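Long-range contacts in PrgB (Enterococcus faecalis, PDB 6EVU), which promotes cell aggregation, biofilm formation and conjugation through DNA binding and compaction, and is represented here by its adhesin domain: residues A119-R124 and K183-D188; R124-A129 and I175-A180. All blocks are in the same frame, centred on the assembly; numbering follows the deposited sequence.

Interaction 1 of 2, residues A119-R124 and K183-D188; sequences ASYLGR and KEVLPD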
loop_
_atom_site.group_PDB
_atom_site.type_symbol
_atom_site.label_atom_id
_atom_site.label_comp_id
_atom_site.label_asym_id
_atom_site.label_seq_id
_atom_site.Cartn_x
_atom_site.Cartn_y
_atom_site.Cartn_z
ATOM N N ALA A 119 -14.126 5.896 -13.220
ATOM C CA ALA A 119 -12.802 5.538 -13.697
ATOM C C ALA A 119 -12.903 5.121 -15.158
ATOM O O ALA A 119 -13.988 5.132 -15.758
ATOM C CB ALA A 119 -12.221 4.441 -12.811
ATOM N N SER A 120 -11.762 4.817 -15.770
ATOM C CA SER A 120 -11.796 4.459 -17.186
ATOM C C SER A 120 -10.563 3.679 -17.587
ATOM O O SER A 120 -9.527 3.718 -16.927
ATOM C CB SER A 120 -11.904 5.672 -18.110
ATOM O OG SER A 120 -10.876 6.630 -17.871
ATOM N N TYR A 121 -10.686 3.018 -18.727
ATOM C CA TYR A 121 -9.532 2.352 -19.327
ATOM C C TYR A 121 -9.760 2.445 -20.816
ATOM O O TYR A 121 -10.725 1.860 -21.319
ATOM C CB TYR A 121 -9.383 0.908 -18.893
ATOM C CG TYR A 121 -8.361 0.167 -19.718
ATOM C CD1 TYR A 121 -7.001 0.439 -19.579
ATOM C CD2 TYR A 121 -8.751 -0.790 -20.648
ATOM C CE1 TYR A 121 -6.044 -0.268 -20.318
ATOM C CE2 TYR A 121 -7.807 -1.473 -21.427
ATOM C CZ TYR A 121 -6.466 -1.184 -21.272
ATOM O OH TYR A 121 -5.534 -1.849 -22.012
ATOM N N LEU A 122 -8.898 3.200 -21.490
ATOM C CA LEU A 122 -9.053 3.487 -22.898
ATOM C C LEU A 122 -10.489 3.921 -23.217
ATOM O O LEU A 122 -11.135 3.398 -24.124
ATOM C CB LEU A 122 -8.656 2.279 -23.747
ATOM C CG LEU A 122 -7.294 1.606 -23.564
ATOM C CD1 LEU A 122 -7.213 0.302 -24.332
ATOM C CD2 LEU A 122 -6.229 2.539 -24.045
ATOM N N GLY A 123 -11.016 4.855 -22.429
ATOM C CA GLY A 123 -12.368 5.334 -22.660
ATOM C C GLY A 123 -13.516 4.414 -22.256
ATOM O O GLY A 123 -14.677 4.820 -22.407
ATOM N N ARG A 124 -13.251 3.188 -21.771
ATOM C CA ARG A 124 -14.303 2.337 -21.200
ATOM C C ARG A 124 -14.505 2.739 -19.753
ATOM O O ARG A 124 -13.536 2.788 -18.995
ATOM C CB ARG A 124 -13.936 0.856 -21.273
ATOM C CG ARG A 124 -13.697 0.432 -22.698
ATOM C CD ARG A 124 -12.788 -0.792 -22.743
ATOM N NE ARG A 124 -13.352 -1.925 -22.018
ATOM C CZ ARG A 124 -12.736 -3.099 -21.912
ATOM N NH1 ARG A 124 -11.554 -3.258 -22.495
ATOM N NH2 ARG A 124 -13.282 -4.102 -21.221
ATOM N N LYS A 183 -19.032 -6.170 -16.349
ATOM C CA LYS A 183 -17.971 -7.023 -16.856
ATOM C C LYS A 183 -16.619 -6.527 -16.376
ATOM O O LYS A 183 -16.307 -5.337 -16.467
ATOM C CB LYS A 183 -18.006 -7.026 -18.375
ATOM C CG LYS A 183 -16.866 -7.786 -19.014
ATOM C CD LYS A 183 -16.838 -9.252 -18.486
ATOM C CE LYS A 183 -15.849 -10.141 -19.286
ATOM N NZ LYS A 183 -16.018 -11.597 -18.918
ATOM N N GLU A 184 -15.781 -7.451 -15.922
ATOM C CA GLU A 184 -14.442 -7.066 -15.505
ATOM C C GLU A 184 -13.691 -6.425 -16.679
ATOM O O GLU A 184 -13.831 -6.836 -17.829
ATOM C CB GLU A 184 -13.667 -8.282 -14.980
ATOM C CG GLU A 184 -12.358 -7.797 -14.318
ATOM C CD GLU A 184 -11.516 -8.930 -13.680
ATOM O OE1 GLU A 184 -11.900 -10.106 -13.796
ATOM O OE2 GLU A 184 -10.437 -8.576 -13.145
ATOM N N VAL A 185 -12.899 -5.398 -16.368
ATOM C CA VAL A 185 -12.071 -4.705 -17.352
ATOM C C VAL A 185 -10.634 -5.186 -17.128
ATOM O O VAL A 185 -10.069 -4.977 -16.046
ATOM C CB VAL A 185 -12.186 -3.182 -17.193
ATOM C CG1 VAL A 185 -11.239 -2.447 -18.150
ATOM C CG2 VAL A 185 -13.633 -2.735 -17.398
ATOM N N LEU A 186 -10.032 -5.787 -18.169
ATOM C CA LEU A 186 -8.656 -6.254 -18.223
ATOM C C LEU A 186 -7.908 -5.570 -19.380
ATOM O O LEU A 186 -8.542 -5.093 -20.342
ATOM C CB LEU A 186 -8.623 -7.778 -18.370
ATOM C CG LEU A 186 -9.193 -8.392 -17.087
ATOM C CD1 LEU A 186 -9.528 -9.855 -17.306
ATOM C CD2 LEU A 186 -8.254 -8.168 -15.865
ATOM N N PRO A 187 -6.572 -5.439 -19.294
ATOM C CA PRO A 187 -5.865 -4.646 -20.302
ATOM C C PRO A 187 -5.742 -5.342 -21.654
ATOM O O PRO A 187 -5.644 -6.573 -21.750
ATOM C CB PRO A 187 -4.489 -4.401 -19.678
ATOM C CG PRO A 187 -4.335 -5.376 -18.584
ATOM C CD PRO A 187 -5.732 -5.687 -18.093
ATOM N N ASP A 188 -5.756 -4.517 -22.709
ATOM C CA ASP A 188 -5.380 -4.978 -24.037
ATOM C C ASP A 188 -3.903 -5.294 -24.081
ATOM O O ASP A 188 -3.106 -4.709 -23.344
ATOM C CB ASP A 188 -5.635 -3.909 -25.107
ATOM C CG ASP A 188 -7.096 -3.623 -25.317
ATOM O OD1 ASP A 188 -7.960 -4.466 -24.994
ATOM O OD2 ASP A 188 -7.373 -2.524 -25.839
HETATM O O HOH W 1 -11.644 -6.487 -20.633
HETATM O O HOH W 2 -9.634 -5.074 -22.603
#

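Interaction 2 of 2, residues R124-A129 and I175-A180; sequences RKITKA and IKFFDA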
loop_
_atom_site.group_PDB
_atom_site.type_symbol
_atom_site.label_atom_id
_atom_site.label_comp_id
_atom_site.label_asym_id
_atom_site.label_seq_id
_atom_site.Cartn_x
_atom_site.Cartn_y
_atom_site.Cartn_z
ATOM N N ARG A 124 -13.251 3.188 -21.771
ATOM C CA ARG A 124 -14.303 2.337 -21.200
ATOM C C ARG A 124 -14.505 2.739 -19.753
ATOM O O ARG A 124 -13.536 2.788 -18.995
ATOM C CB ARG A 124 -13.936 0.856 -21.273
ATOM C CG ARG A 124 -13.697 0.432 -22.698
ATOM C CD ARG A 124 -12.788 -0.792 -22.743
ATOM N NE ARG A 124 -13.352 -1.925 -22.018
ATOM C CZ ARG A 124 -12.736 -3.099 -21.912
ATOM N NH1 ARG A 124 -11.554 -3.258 -22.495
ATOM N NH2 ARG A 124 -13.282 -4.102 -21.221
ATOM N N LYS A 125 -15.743 3.089 -19.388
ATOM C CA LYS A 125 -16.022 3.574 -18.045
ATOM C C LYS A 125 -16.003 2.446 -17.036
ATOM O O LYS A 125 -16.638 1.411 -17.241
ATOM C CB LYS A 125 -17.390 4.267 -18.039
ATOM C CG LYS A 125 -17.778 4.786 -16.638
ATOM C CD LYS A 125 -18.690 6.026 -16.829
ATOM C CE LYS A 125 -19.651 6.232 -15.662
ATOM N NZ LYS A 125 -20.259 7.598 -15.623
ATOM N N ILE A 126 -15.266 2.658 -15.937
ATOM C CA ILE A 126 -15.202 1.738 -14.807
ATOM C C ILE A 126 -16.029 2.354 -13.692
ATOM O O ILE A 126 -15.677 3.410 -13.149
ATOM C CB ILE A 126 -13.758 1.495 -14.362
ATOM C CG1 ILE A 126 -13.059 0.690 -15.460
ATOM C CG2 ILE A 126 -13.714 0.799 -12.928
ATOM C CD1 ILE A 126 -11.573 0.708 -15.383
ATOM N N THR A 127 -17.117 1.687 -13.330
ATOM C CA THR A 127 -18.047 2.231 -12.353
ATOM C C THR A 127 -17.981 1.544 -11.004
ATOM O O THR A 127 -18.553 2.064 -10.036
ATOM C CB THR A 127 -19.482 2.095 -12.876
ATOM O OG1 THR A 127 -19.745 0.726 -13.153
ATOM C CG2 THR A 127 -19.671 2.825 -14.169
ATOM N N LYS A 128 -17.322 0.387 -10.915
ATOM C CA LYS A 128 -17.296 -0.401 -9.686
ATOM C C LYS A 128 -15.927 -1.075 -9.620
ATOM O O LYS A 128 -15.323 -1.356 -10.667
ATOM C CB LYS A 128 -18.428 -1.455 -9.733
ATOM C CG LYS A 128 -18.366 -2.627 -8.730
ATOM C CD LYS A 128 -19.628 -3.494 -8.782
ATOM C CE LYS A 128 -19.340 -5.006 -8.839
ATOM N NZ LYS A 128 -20.565 -5.816 -8.514
ATOM N N ALA A 129 -15.460 -1.355 -8.403
ATOM C CA ALA A 129 -14.224 -2.114 -8.208
ATOM C C ALA A 129 -14.307 -2.969 -6.948
ATOM O O ALA A 129 -14.991 -2.630 -5.995
ATOM C CB ALA A 129 -13.012 -1.165 -8.130
ATOM N N ILE A 175 -7.091 -6.499 -7.276
ATOM C CA ILE A 175 -8.108 -5.502 -7.627
ATOM C C ILE A 175 -8.819 -5.938 -8.900
ATOM O O ILE A 175 -8.172 -6.334 -9.873
ATOM C CB ILE A 175 -7.476 -4.113 -7.821
ATOM C CG1 ILE A 175 -6.894 -3.614 -6.491
ATOM C CG2 ILE A 175 -8.524 -3.063 -8.393
ATOM C CD1 ILE A 175 -5.852 -2.477 -6.615
ATOM N N LYS A 176 -10.151 -5.840 -8.913
ATOM C CA LYS A 176 -10.908 -6.062 -10.132
ATOM C C LYS A 176 -11.673 -4.800 -10.454
ATOM O O LYS A 176 -12.319 -4.232 -9.570
ATOM C CB LYS A 176 -11.886 -7.222 -10.005
ATOM C CG LYS A 176 -11.262 -8.567 -9.896
ATOM C CD LYS A 176 -12.386 -9.594 -9.905
ATOM C CE LYS A 176 -11.871 -10.966 -9.561
ATOM N NZ LYS A 176 -12.988 -11.978 -9.537
ATOM N N PHE A 177 -11.591 -4.360 -11.708
ATOM C CA PHE A 177 -12.356 -3.190 -12.161
ATOM C C PHE A 177 -13.519 -3.686 -12.989
ATOM O O PHE A 177 -13.351 -4.620 -13.768
ATOM C CB PHE A 177 -11.501 -2.277 -13.026
ATOM C CG PHE A 177 -10.258 -1.815 -12.376
ATOM C CD1 PHE A 177 -10.291 -0.937 -11.304
ATOM C CD2 PHE A 177 -9.035 -2.253 -12.851
ATOM C CE1 PHE A 177 -9.122 -0.480 -10.737
ATOM C CE2 PHE A 177 -7.866 -1.863 -12.246
ATOM C CZ PHE A 177 -7.896 -0.975 -11.203
ATOM N N PHE A 178 -14.685 -3.015 -12.874
ATOM C CA PHE A 178 -15.869 -3.431 -13.622
ATOM C C PHE A 178 -16.456 -2.285 -14.417
ATOM O O PHE A 178 -16.544 -1.142 -13.931
ATOM C CB PHE A 178 -16.930 -4.005 -12.680
ATOM C CG PHE A 178 -16.478 -5.232 -11.934
ATOM C CD1 PHE A 178 -15.865 -5.120 -10.697
ATOM C CD2 PHE A 178 -16.672 -6.486 -12.475
ATOM C CE1 PHE A 178 -15.437 -6.293 -9.999
ATOM C CE2 PHE A 178 -16.252 -7.622 -11.835
ATOM C CZ PHE A 178 -15.643 -7.523 -10.553
ATOM N N ASP A 179 -16.872 -2.604 -15.639
ATOM C CA ASP A 179 -17.555 -1.639 -16.490
ATOM C C ASP A 179 -19.031 -1.552 -16.086
ATOM O O ASP A 179 -19.495 -2.227 -15.166
ATOM C CB ASP A 179 -17.331 -1.983 -17.962
ATOM C CG ASP A 179 -18.136 -3.198 -18.459
ATOM O OD1 ASP A 179 -19.173 -3.568 -17.880
ATOM O OD2 ASP A 179 -17.721 -3.762 -19.500
ATOM N N ALA A 180 -19.746 -0.617 -16.715
ATOM C CA ALA A 180 -21.125 -0.316 -16.331
ATOM C C ALA A 180 -22.026 -1.525 -16.460
ATOM O O ALA A 180 -22.984 -1.675 -15.690
ATOM C CB ALA A 180 -21.670 0.821 -17.202
#

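Interaction 1 of 2, residues A119-R124 and K183-D188
Tyr-121 and Asp-188 are joined by the one direct hydrogen bond of this contact. The backbone N-H of Asp-188 points to Tyr-121 OH, with N to OH 2.8 Å and an N-H...O angle of 147°. The donor lies near the ring plane, at the edge. The same hydroxyl is hydrogen-bonded to the carbonyl oxygen of Ser-191, so two backbone groups grip it. CG of Tyr-121 is anti to its backbone N (chi1 169°), beside the carbonyl carbon, and the ring that starts there meets Val-185, Pro-187 and Asp-188.

Apolar contacts follow the ring from base to tip. Val-185 CG1 touches Tyr-121 CD2 at 3.9 Å, and the two side chains cross obliquely. Pro-187 CB lies 4.1 Å from Tyr-121 CZ, close to the hydroxyl end. Leu-122, from the same turn, places CG over the centre of one ring face. Val-185 CG1 also sits 4.0 Å above the centre of one face of the Arg-124 guanidinium. These two side chains meet tip to tip.

Water completes the polar contact. Both waters lie at the guanidinium edge, in its plane. One accepts from Arg-124 NH2 and from the backbone N of Leu-186, each at 3.0 Å. The other accepts from Arg-124 NH1 and donates to Leu-186 O and Asp-188 OD1. Arg-124 NH1 and Asp-188 OD1 are 4.5 Å apart, so water links opposite charges that form no salt bridge.

Residues 121-124 form a type I' turn, the tight connection of a beta hairpin between strands 119-121 and 124-137. Strand 119-121 also pairs with strand 30-31. Val-185 bonds through its backbone to Phe-177 of strand 169-179, while Phe-193 meets the Tyr-121 ring edge-to-face.

Interaction 2 of 2, residues R124-A129 and I175-A180
Thr-127 and Lys-128 both face Phe-178 and form a classic beta bulge between two antiparallel strands. Phe-178 O accepts from Thr-127 N at 2.9 Å, with a C=O...N angle of 167°. It also takes a weak bond from Lys-128 N at 3.5 Å. Phe-178 N returns a bond to Lys-128 O at 2.8 Å. The extra residue is accommodated by the helix-like psi of Thr-127 (-13°).

CA-H...O contacts supplement these bonds. Asp-179 CA approaches Lys-125 O at 3.3 Å, and Ala-129 CA approaches Lys-176 O at 3.2 Å.

Lys-128 and Phe-178 share one face of the sheet. Lys-128 CE lies over the Phe-178 ring face, 3.9 Å above its plane and offset toward the rim. This is a CH-pi contact. The ammonium nitrogen, NZ, is farther from the ring, and any cation-pi attraction is weak at most. CG of Phe-178 is anti to its carbonyl carbon (chi1 -62°), and from there CD1 of the ring comes near Lys-128 CE.

Ala-129 and Phe-177 point to the opposite face and are buried with Ile-126. Ile-126 brings both CG2 and CD1 to Phe-177 CB, each at 3.8 Å. Ala-129 CB meets Phe-177 CD1 at 4.2 Å. Phe-32 adds another ring against Phe-177. Beyond the bulge, Thr-127 CG2 touches Ala-180 CB, while Asp-179 OD1 is held by Ser-181 OG and Lys-183 N.

The chemistry is therefore two-sided. Backbone bonds join strand 124-137 to strand 169-179 within the large antiparallel sheet of this adhesin domain. Among Ile-126, Ala-129 and Phe-177 the side chains meet through carbon atoms alone. The other side pairs an aromatic ring with the aliphatic part of a lysine, and both residues are partly exposed.

The two interactions lie side by side in one antiparallel sheet, their centres about 7 Å apart, and share Arg-124. Strand 119-121 is followed in the chain by 124-137, and 169-179 by 184-185, each pair antiparallel; interaction 2 is nested inside the chain loop closed by interaction 1. A backbone bond between Ala-119 and Ile-126 helps tie them together. Both are partly buried. Interaction 2 joins strands directly through their backbones and has a buried apolar face. In interaction 1 the two segments do not bond to each other through backbone pairs; side chains and bridging waters do most of the joining. Val-185 links the two, touching Ile-126 and Asp-179.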